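PDB 5XDC: thermophilic dibenzothiophene desulfurization enzyme C from Paenibacillus sp. A11-2, which probably oxidises dibenzothiophene to its 5-oxide and then its 5,5-dioxide, using reduced FMN and molecular oxygen, in the degradation of dibenzothiophene. Local coordinates for residues 75-80 and 252-257; 256-261 and 383-388; 348-353 and 389-394. All blocks are in the same frame, centred on the assembly; numbering follows the deposited sequence.

Contact 1: 75-80 and 252-257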
loop_
_atom_site.group_PDB
_atom_site.type_symbol
_atom_site.label_atom_id
_atom_site.label_comp_id
_atom_site.label_asym_id
_atom_site.label_seq_id
_atom_site.Cartn_x
_atom_site.Cartn_y
_atom_site.Cartn_z
ATOM N N GLU B 75 -17.899 20.364 -10.513
ATOM C CA GLU B 75 -17.549 19.657 -11.742
ATOM C C GLU B 75 -16.701 20.540 -12.647
ATOM O O GLU B 75 -15.737 20.069 -13.270
ATOM C CB GLU B 75 -18.825 19.186 -12.448
ATOM C CG GLU B 75 -18.556 18.383 -13.710
ATOM C CD GLU B 75 -19.789 17.654 -14.259
ATOM O OE1 GLU B 75 -19.670 17.063 -15.352
ATOM O OE2 GLU B 75 -20.864 17.666 -13.613
ATOM N N ALA B 76 -17.039 21.834 -12.721
ATOM C CA ALA B 76 -16.272 22.764 -13.543
ATOM C C ALA B 76 -14.861 22.942 -12.993
ATOM O O ALA B 76 -13.899 23.034 -13.762
ATOM C CB ALA B 76 -16.983 24.116 -13.624
ATOM N N ILE B 77 -14.724 23.006 -11.668
ATOM C CA ILE B 77 -13.399 23.108 -11.048
ATOM C C ILE B 77 -12.542 21.916 -11.447
ATOM O O ILE B 77 -11.380 22.065 -11.847
ATOM C CB ILE B 77 -13.529 23.208 -9.517
ATOM C CG1 ILE B 77 -14.116 24.560 -9.091
ATOM C CG2 ILE B 77 -12.172 23.013 -8.837
ATOM C CD1 ILE B 77 -14.601 24.609 -7.666
ATOM N N ALA B 78 -13.085 20.709 -11.291
ATOM C CA ALA B 78 -12.326 19.505 -11.634
ATOM C C ALA B 78 -11.958 19.490 -13.110
ATOM O O ALA B 78 -10.843 19.097 -13.482
ATOM C CB ALA B 78 -13.119 18.251 -11.256
ATOM N N GLU B 79 -12.874 19.922 -13.974
ATOM C CA GLU B 79 -12.592 19.896 -15.406
ATOM C C GLU B 79 -11.455 20.851 -15.740
ATOM O O GLU B 79 -10.513 20.494 -16.458
ATOM C CB GLU B 79 -13.856 20.251 -16.188
ATOM C CG GLU B 79 -13.663 20.358 -17.694
ATOM C CD GLU B 79 -13.220 19.058 -18.338
ATOM O OE1 GLU B 79 -12.507 19.112 -19.365
ATOM O OE2 GLU B 79 -13.551 17.978 -17.806
ATOM N N ILE B 80 -11.522 22.073 -15.218
ATOM C CA ILE B 80 -10.460 23.030 -15.505
ATOM C C ILE B 80 -9.150 22.555 -14.897
ATOM O O ILE B 80 -8.091 22.660 -15.523
ATOM C CB ILE B 80 -10.854 24.433 -15.008
ATOM C CG1 ILE B 80 -12.022 24.950 -15.855
ATOM C CG2 ILE B 80 -9.687 25.383 -15.101
ATOM C CD1 ILE B 80 -12.618 26.259 -15.390
ATOM N N GLN B 252 -12.821 22.812 1.551
ATOM C CA GLN B 252 -12.078 21.557 1.539
ATOM C C GLN B 252 -12.571 20.639 0.427
ATOM O O GLN B 252 -11.783 19.868 -0.130
ATOM C CB GLN B 252 -12.178 20.908 2.919
ATOM C CG GLN B 252 -11.417 21.660 3.977
ATOM C CD GLN B 252 -9.919 21.378 3.913
ATOM O OE1 GLN B 252 -9.514 20.254 3.645
ATOM N NE2 GLN B 252 -9.101 22.397 4.148
ATOM N N LEU B 253 -13.846 20.742 0.041
ATOM C CA LEU B 253 -14.320 19.979 -1.110
ATOM C C LEU B 253 -13.899 20.603 -2.438
ATOM O O LEU B 253 -13.736 19.880 -3.431
ATOM C CB LEU B 253 -15.843 19.802 -1.053
ATOM C CG LEU B 253 -16.407 18.729 -1.980
ATOM C CD1 LEU B 253 -15.921 17.358 -1.613
ATOM C CD2 LEU B 253 -17.933 18.742 -1.937
ATOM N N ILE B 254 -13.682 21.928 -2.483
ATOM C CA ILE B 254 -13.028 22.533 -3.642
ATOM C C ILE B 254 -11.653 21.903 -3.849
ATOM O O ILE B 254 -11.306 21.487 -4.957
ATOM C CB ILE B 254 -12.924 24.062 -3.480
ATOM C CG1 ILE B 254 -14.307 24.701 -3.603
ATOM C CG2 ILE B 254 -11.993 24.659 -4.514
ATOM C CD1 ILE B 254 -14.348 26.174 -3.168
ATOM N N PHE B 255 -10.855 21.827 -2.779
ATOM C CA PHE B 255 -9.533 21.221 -2.887
ATOM C C PHE B 255 -9.639 19.784 -3.379
ATOM O O PHE B 255 -8.848 19.339 -4.227
ATOM C CB PHE B 255 -8.823 21.259 -1.536
ATOM C CG PHE B 255 -8.623 22.651 -0.962
ATOM C CD1 PHE B 255 -8.650 23.763 -1.771
ATOM C CD2 PHE B 255 -8.375 22.816 0.400
ATOM C CE1 PHE B 255 -8.448 25.038 -1.238
ATOM C CE2 PHE B 255 -8.174 24.085 0.938
ATOM C CZ PHE B 255 -8.211 25.195 0.110
ATOM N N THR B 256 -10.608 19.038 -2.843
ATOM C CA THR B 256 -10.815 17.652 -3.248
ATOM C C THR B 256 -10.999 17.542 -4.754
ATOM O O THR B 256 -10.433 16.655 -5.401
ATOM C CB THR B 256 -12.032 17.082 -2.519
ATOM O OG1 THR B 256 -11.804 17.099 -1.113
ATOM C CG2 THR B 256 -12.308 15.642 -2.934
ATOM N N HIS B 257 -11.785 18.447 -5.339
ATOM C CA HIS B 257 -12.004 18.418 -6.776
ATOM C C HIS B 257 -10.781 18.875 -7.578
ATOM O O HIS B 257 -10.619 18.459 -8.731
ATOM C CB HIS B 257 -13.237 19.258 -7.094
ATOM C CG HIS B 257 -14.518 18.549 -6.780
ATOM N ND1 HIS B 257 -15.057 18.505 -5.513
ATOM C CD2 HIS B 257 -15.333 17.797 -7.560
ATOM C CE1 HIS B 257 -16.160 17.775 -5.531
ATOM N NE2 HIS B 257 -16.348 17.332 -6.759
#
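Segments 75-80 and 252-257, parts of helices 70-83 and 247-276, run in broadly the same direction where Ala-78 meets His-257, their axes 9.0 Å apart at closest approach and crossing at -38°. The nearest pair of alpha carbons, those of Ala-78 and His-257, lies 5.0 Å apart, a spacing that the small alanine permits. Here backbone meets backbone: Ala-78 CA stands 3.5 Å from His-257 O in a CA-H...O contact, and the Ala-78 methyl touches the same oxygen while lying near the plane of the imidazole, at its edge. One turn back on segment 252-257, the packing passes to branched aliphatic groups. Ile-77 CD1 rests against CG1 and CG2 of Ile-254, 4.1 Å from each, and the two side chains cross at about a right angle. CG2 of Ile-77, held anti to the backbone N (CG1 at chi1 -70°), turns instead to the CB of His-257. The imidazole is pinned within its own helix, since His-257 ND1 donates to Leu-253 O at 2.8 Å, nearly straight at 170° and in the ring plane. That carbonyl also accepts His-257 N, from the opposite face of its plane. Beyond the pair, Tyr-74 stacks on the His-257 ring and Phe-91 of helix 85-104 covers Ile-77. The arrangement is plain helix-helix packing, joining the N-terminal and C-terminal helical domains of the acyl-CoA dehydrogenase fold.

Contact 2: 256-261 and 383-388. With IND (indole), chain J.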
loop_
_atom_site.group_PDB
_atom_site.type_symbol
_atom_site.label_atom_id
_atom_site.label_comp_id
_atom_site.label_asym_id
_atom_site.label_seq_id
_atom_site.Cartn_x
_atom_site.Cartn_y
_atom_site.Cartn_z
ATOM N N THR B 256 -10.608 19.038 -2.843
ATOM C CA THR B 256 -10.815 17.652 -3.248
ATOM C C THR B 256 -10.999 17.542 -4.754
ATOM O O THR B 256 -10.433 16.655 -5.401
ATOM C CB THR B 256 -12.032 17.082 -2.519
ATOM O OG1 THR B 256 -11.804 17.099 -1.113
ATOM C CG2 THR B 256 -12.308 15.642 -2.934
ATOM N N HIS B 257 -11.785 18.447 -5.339
ATOM C CA HIS B 257 -12.004 18.418 -6.776
ATOM C C HIS B 257 -10.781 18.875 -7.578
ATOM O O HIS B 257 -10.619 18.459 -8.731
ATOM C CB HIS B 257 -13.237 19.258 -7.094
ATOM C CG HIS B 257 -14.518 18.549 -6.780
ATOM N ND1 HIS B 257 -15.057 18.505 -5.513
ATOM C CD2 HIS B 257 -15.333 17.797 -7.560
ATOM C CE1 HIS B 257 -16.160 17.775 -5.531
ATOM N NE2 HIS B 257 -16.348 17.332 -6.759
ATOM N N LEU B 258 -9.910 19.715 -7.008
ATOM C CA LEU B 258 -8.624 19.961 -7.650
ATOM C C LEU B 258 -7.845 18.663 -7.777
ATOM O O LEU B 258 -7.289 18.362 -8.842
ATOM C CB LEU B 258 -7.801 20.971 -6.846
ATOM C CG LEU B 258 -8.354 22.392 -6.707
ATOM C CD1 LEU B 258 -7.395 23.230 -5.900
ATOM C CD2 LEU B 258 -8.592 23.006 -8.089
ATOM N N TYR B 259 -7.828 17.869 -6.703
ATOM C CA TYR B 259 -7.048 16.633 -6.698
ATOM C C TYR B 259 -7.656 15.599 -7.632
ATOM O O TYR B 259 -6.928 14.929 -8.377
ATOM C CB TYR B 259 -6.918 16.089 -5.273
ATOM C CG TYR B 259 -6.429 17.116 -4.274
ATOM C CD1 TYR B 259 -5.671 18.214 -4.667
ATOM C CD2 TYR B 259 -6.735 16.987 -2.943
ATOM C CE1 TYR B 259 -5.272 19.159 -3.755
ATOM C CE2 TYR B 259 -6.335 17.933 -2.023
ATOM C CZ TYR B 259 -5.616 19.027 -2.443
ATOM O OH TYR B 259 -5.237 19.954 -1.504
ATOM N N LEU B 260 -8.985 15.467 -7.638
ATOM C CA LEU B 260 -9.616 14.551 -8.592
ATOM C C LEU B 260 -9.401 15.007 -10.031
ATOM O O LEU B 260 -9.200 14.184 -10.928
ATOM C CB LEU B 260 -11.108 14.429 -8.292
ATOM C CG LEU B 260 -11.446 13.840 -6.931
ATOM C CD1 LEU B 260 -12.955 13.935 -6.690
ATOM C CD2 LEU B 260 -11.006 12.387 -6.849
ATOM N N GLY B 261 -9.434 16.316 -10.281
ATOM C CA GLY B 261 -9.182 16.797 -11.628
ATOM C C GLY B 261 -7.760 16.532 -12.093
ATOM O O GLY B 261 -7.535 16.085 -13.224
ATOM N N ARG B 383 1.430 17.377 -5.544
ATOM C CA ARG B 383 2.288 17.271 -4.365
ATOM C C ARG B 383 2.348 18.597 -3.615
ATOM O O ARG B 383 2.416 18.620 -2.379
ATOM C CB ARG B 383 3.698 16.818 -4.770
ATOM C CG ARG B 383 4.715 16.696 -3.632
ATOM C CD ARG B 383 4.392 15.572 -2.670
ATOM N NE ARG B 383 3.211 15.866 -1.865
ATOM C CZ ARG B 383 2.663 15.028 -0.998
ATOM N NH1 ARG B 383 3.213 13.847 -0.762
ATOM N NH2 ARG B 383 1.546 15.370 -0.355
ATOM N N THR B 384 2.321 19.715 -4.349
ATOM C CA THR B 384 2.325 21.034 -3.720
ATOM C C THR B 384 1.028 21.290 -2.956
ATOM O O THR B 384 1.045 21.563 -1.751
ATOM C CB THR B 384 2.558 22.113 -4.787
ATOM O OG1 THR B 384 3.845 21.934 -5.398
ATOM C CG2 THR B 384 2.523 23.518 -4.192
ATOM N N HIS B 385 -0.118 21.225 -3.635
ATOM C CA HIS B 385 -1.308 21.716 -2.962
ATOM C C HIS B 385 -1.853 20.752 -1.915
ATOM O O HIS B 385 -2.489 21.206 -0.957
ATOM C CB HIS B 385 -2.419 22.060 -3.941
ATOM C CG HIS B 385 -3.458 22.906 -3.294
ATOM N ND1 HIS B 385 -4.604 22.370 -2.754
ATOM C CD2 HIS B 385 -3.455 24.219 -2.951
ATOM C CE1 HIS B 385 -5.303 23.331 -2.173
ATOM N NE2 HIS B 385 -4.627 24.462 -2.273
ATOM N N THR B 386 -1.634 19.438 -2.056
ATOM C CA THR B 386 -2.129 18.506 -1.050
ATOM C C THR B 386 -1.550 18.788 0.335
ATOM O O THR B 386 -2.076 18.278 1.332
ATOM C CB THR B 386 -1.812 17.043 -1.429
ATOM O OG1 THR B 386 -0.419 16.907 -1.747
ATOM C CG2 THR B 386 -2.663 16.547 -2.584
ATOM N N LEU B 387 -0.470 19.578 0.418
ATOM C CA LEU B 387 0.149 19.966 1.674
ATOM C C LEU B 387 -0.528 21.161 2.326
ATOM O O LEU B 387 -0.108 21.570 3.417
ATOM C CB LEU B 387 1.624 20.293 1.441
ATOM C CG LEU B 387 2.431 19.159 0.809
ATOM C CD1 LEU B 387 3.803 19.648 0.390
ATOM C CD2 LEU B 387 2.563 17.995 1.772
ATOM N N HIS B 388 -1.559 21.724 1.689
ATOM C CA HIS B 388 -2.248 22.890 2.239
ATOM C C HIS B 388 -2.524 22.723 3.727
ATOM O O HIS B 388 -2.269 23.630 4.532
ATOM C CB HIS B 388 -3.547 23.117 1.460
ATOM C CG HIS B 388 -4.393 24.220 2.002
ATOM N ND1 HIS B 388 -5.272 24.036 3.049
ATOM C CD2 HIS B 388 -4.505 25.516 1.632
ATOM C CE1 HIS B 388 -5.888 25.180 3.302
ATOM N NE2 HIS B 388 -5.447 26.089 2.451
HETATM N N1 IND J . -0.244 26.340 -3.499
HETATM C C2 IND J . -0.941 27.431 -3.802
HETATM C C3 IND J . -1.426 27.774 -2.670
HETATM C C4 IND J . -1.498 27.107 -0.267
HETATM C C5 IND J . -1.007 26.119 0.591
HETATM C C6 IND J . -0.182 25.087 0.098
HETATM C C7 IND J . 0.150 25.045 -1.252
HETATM C C8 IND J . -0.328 26.019 -2.108
HETATM C C9 IND J . -1.173 27.065 -1.599
HETATM O O HOH W 1 -4.711 20.000 1.400
#
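Tyr-259 reaches from segment 256-261 into the turn after helix 376-385, and its phenol is held there by both its hydroxyl and its ring. The hydroxyl forms a hydrogen bond with His-385, OH to ND1 at 2.8 Å, in which either could be the donor. The two rings meet rim to rim, their planes at 50°, while Thr-386 covers the phenol: its CG2 lies 3.8 Å from the ring centroid and 7° off the normal, a CH-pi contact over the centre of one face. Thr-386 places this methyl anti to its carbonyl carbon (OG1 at chi1 51°), and its OG1 is engaged by Arg-383 NH2 and Ala-382 O. The imidazole of His-385 is enclosed in turn, with Leu-258 CD1 off-centre over one face and His-388 CB off-centre over the other. The looser side is filled by a single water, which sits 3.0 Å from Tyr-259 OH and makes a weak bond to Thr-386 O, bridging the phenol to the turn. With an alanine in place of the tyrosine, His-385 ND1 would probably lose its hydroxyl mate and the Thr-386 methyl would face a gap. That matters because His-385 NE2 is hydrogen-bonded to Tyr-93, a residue of the FMN site, and its CD2 lies 3.7 Å from indole C8. Indole also touches Thr-384 O through C7 and the His-388 ring through C5. The end of helix 376-385 and the type I beta turn from His-385 to His-388 together form part of the wall of the indole pocket, and Tyr-259 probably acts from the second shell, helping to position His-385.

Contact 3: 348-353 and 389-394; sequences ATRLVI and DPVAYK
The start of helix 391-404 packs against the long helix 331-363 in the C-terminal helical domain, with Val-391, the first residue after the N-cap Pro-390, making the contact. Its two methyls divide the work. CG2 meets Thr-349 CG2 tip to tip at 4.2 Å, an apolar touch in which the threonine hydroxyl takes no part, being hydrogen-bonded to Lys-345 O on its own helix. CG1 lies over one face of the Arg-350 guanidinium, 3.6 Å from NH1 and 3.9 Å from both CZ and NH2. The valine puts CG1 between its backbone N and carbonyl carbon (chi1 72°), which directs this methyl to the flat cation while CG2 points to the threonine. Arg-350 CB does not head for Val-391; a bend at chi2 (-54°) helps bring the far end of the chain closer. The face is thus given to a hydrocarbon, whereas NH1 pairs with Glu-361 of the second subunit in a salt bridge. That carboxylate probably also eases the nearness of Arg-358 of the same neighbouring subunit. The valine methyl and the carboxylate together fix where the guanidinium lies, one over its face and the other at NH1. This is helix-start packing at a subunit interface of the tetramer, within the helical C-terminal domain of the acyl-CoA dehydrogenase fold.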
loop_
_atom_site.group_PDB
_atom_site.type_symbol
_atom_site.label_atom_id
_atom_site.label_comp_id
_atom_site.label_asym_id
_atom_site.label_seq_id
_atom_site.Cartn_x
_atom_site.Cartn_y
_atom_site.Cartn_z
ATOM N N ALA B 348 -8.997 11.253 -2.253
ATOM C CA ALA B 348 -8.488 11.967 -3.422
ATOM C C ALA B 348 -7.010 12.301 -3.286
ATOM O O ALA B 348 -6.269 12.236 -4.277
ATOM C CB ALA B 348 -9.282 13.242 -3.645
ATOM N N THR B 349 -6.563 12.632 -2.068
ATOM C CA THR B 349 -5.160 12.952 -1.821
ATOM C C THR B 349 -4.285 11.731 -2.071
ATOM O O THR B 349 -3.319 11.794 -2.837
ATOM C CB THR B 349 -4.972 13.452 -0.386
ATOM O OG1 THR B 349 -5.651 14.708 -0.205
ATOM C CG2 THR B 349 -3.484 13.644 -0.052
ATOM N N ARG B 350 -4.607 10.611 -1.427
ATOM C CA ARG B 350 -3.811 9.402 -1.624
ATOM C C ARG B 350 -3.798 9.003 -3.086
ATOM O O ARG B 350 -2.746 8.636 -3.635
ATOM C CB ARG B 350 -4.360 8.255 -0.773
ATOM C CG ARG B 350 -4.349 8.515 0.733
ATOM C CD ARG B 350 -2.971 8.909 1.227
ATOM N NE ARG B 350 -2.845 8.827 2.681
ATOM C CZ ARG B 350 -1.912 9.467 3.379
ATOM N NH1 ARG B 350 -1.034 10.243 2.754
ATOM N NH2 ARG B 350 -1.853 9.330 4.699
ATOM N N LEU B 351 -4.954 9.104 -3.747
ATOM C CA LEU B 351 -5.051 8.682 -5.139
ATOM C C LEU B 351 -4.152 9.527 -6.034
ATOM O O LEU B 351 -3.355 8.994 -6.814
ATOM C CB LEU B 351 -6.510 8.760 -5.618
ATOM C CG LEU B 351 -6.670 8.478 -7.109
ATOM C CD1 LEU B 351 -6.157 7.087 -7.434
ATOM C CD2 LEU B 351 -8.130 8.658 -7.532
ATOM N N VAL B 352 -4.263 10.852 -5.941
ATOM C CA VAL B 352 -3.545 11.685 -6.899
ATOM C C VAL B 352 -2.043 11.597 -6.663
ATOM O O VAL B 352 -1.261 11.604 -7.617
ATOM C CB VAL B 352 -4.053 13.142 -6.875
ATOM C CG1 VAL B 352 -3.647 13.887 -5.614
ATOM C CG2 VAL B 352 -3.543 13.878 -8.114
ATOM N N ILE B 353 -1.613 11.486 -5.402
ATOM C CA ILE B 353 -0.180 11.438 -5.119
ATOM C C ILE B 353 0.420 10.119 -5.617
ATOM O O ILE B 353 1.523 10.103 -6.179
ATOM C CB ILE B 353 0.076 11.664 -3.615
ATOM C CG1 ILE B 353 -0.287 13.102 -3.199
ATOM C CG2 ILE B 353 1.530 11.364 -3.233
ATOM C CD1 ILE B 353 0.475 14.202 -3.934
ATOM N N ASP B 389 -3.080 21.578 4.107
ATOM C CA ASP B 389 -3.238 21.210 5.497
ATOM C C ASP B 389 -3.043 19.704 5.574
ATOM O O ASP B 389 -3.301 18.998 4.594
ATOM C CB ASP B 389 -4.604 21.637 6.066
ATOM C CG ASP B 389 -5.769 21.148 5.241
ATOM O OD1 ASP B 389 -6.159 21.831 4.257
ATOM O OD2 ASP B 389 -6.289 20.079 5.588
ATOM N N PRO B 390 -2.529 19.197 6.686
ATOM C CA PRO B 390 -2.016 17.816 6.695
ATOM C C PRO B 390 -3.135 16.786 6.627
ATOM O O PRO B 390 -4.048 16.771 7.452
ATOM C CB PRO B 390 -1.235 17.723 8.010
ATOM C CG PRO B 390 -1.639 18.895 8.813
ATOM C CD PRO B 390 -2.167 19.949 7.889
ATOM N N VAL B 391 -3.023 15.891 5.645
ATOM C CA VAL B 391 -4.035 14.854 5.496
ATOM C C VAL B 391 -4.058 13.955 6.727
ATOM O O VAL B 391 -5.097 13.383 7.065
ATOM C CB VAL B 391 -3.797 14.070 4.197
ATOM C CG1 VAL B 391 -2.557 13.172 4.307
ATOM C CG2 VAL B 391 -5.025 13.288 3.831
ATOM N N ALA B 392 -2.940 13.854 7.454
ATOM C CA ALA B 392 -2.949 13.054 8.674
ATOM C C ALA B 392 -4.002 13.545 9.669
ATOM O O ALA B 392 -4.588 12.735 10.396
ATOM C CB ALA B 392 -1.572 13.067 9.337
ATOM N N TYR B 393 -4.239 14.858 9.744
ATOM C CA TYR B 393 -5.251 15.340 10.682
ATOM C C TYR B 393 -6.666 15.254 10.121
ATOM O O TYR B 393 -7.619 15.127 10.906
ATOM C CB TYR B 393 -4.895 16.752 11.171
ATOM C CG TYR B 393 -3.827 16.610 12.221
ATOM C CD1 TYR B 393 -4.160 16.261 13.527
ATOM C CD2 TYR B 393 -2.491 16.700 11.890
ATOM C CE1 TYR B 393 -3.191 16.046 14.485
ATOM C CE2 TYR B 393 -1.509 16.495 12.837
ATOM C CZ TYR B 393 -1.865 16.168 14.137
ATOM O OH TYR B 393 -0.896 15.953 15.096
ATOM N N LYS B 394 -6.837 15.250 8.799
ATOM C CA LYS B 394 -8.138 14.890 8.241
ATOM C C LYS B 394 -8.474 13.447 8.586
ATOM O O LYS B 394 -9.616 13.134 8.950
ATOM C CB LYS B 394 -8.154 15.107 6.729
ATOM C CG LYS B 394 -8.151 16.574 6.323
ATOM C CD LYS B 394 -9.523 17.241 6.559
ATOM C CE LYS B 394 -9.375 18.749 6.765
ATOM N NZ LYS B 394 -8.769 19.047 8.088
#

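In the fold
Contacts 1 and 2 show how one long helix, 247-276, can join a pocket wall to the neighbouring domain, with contact 3 packed beside them. Contacts 1 and 2 share Thr-256 and His-257, their centres about 9 Å apart, and Phe-255 CD1 of contact 1 packs 3.4 Å from His-385 CE1 of contact 2. Contact 3 lies about 8 Å from contact 2, centre to centre, where Ile-353 CD1 touches Thr-386 OG1 at 3.6 Å. A probable hydrogen bond from Gln-252 NE2 to Asp-389 OD1 joins contacts 1 and 3. Only contact 2 holds indole-pocket residues; the side chains of Ile-254 and Thr-349 lie about 11 and 12 Å from indole. Contacts 2 and 3 both reach the second subunit.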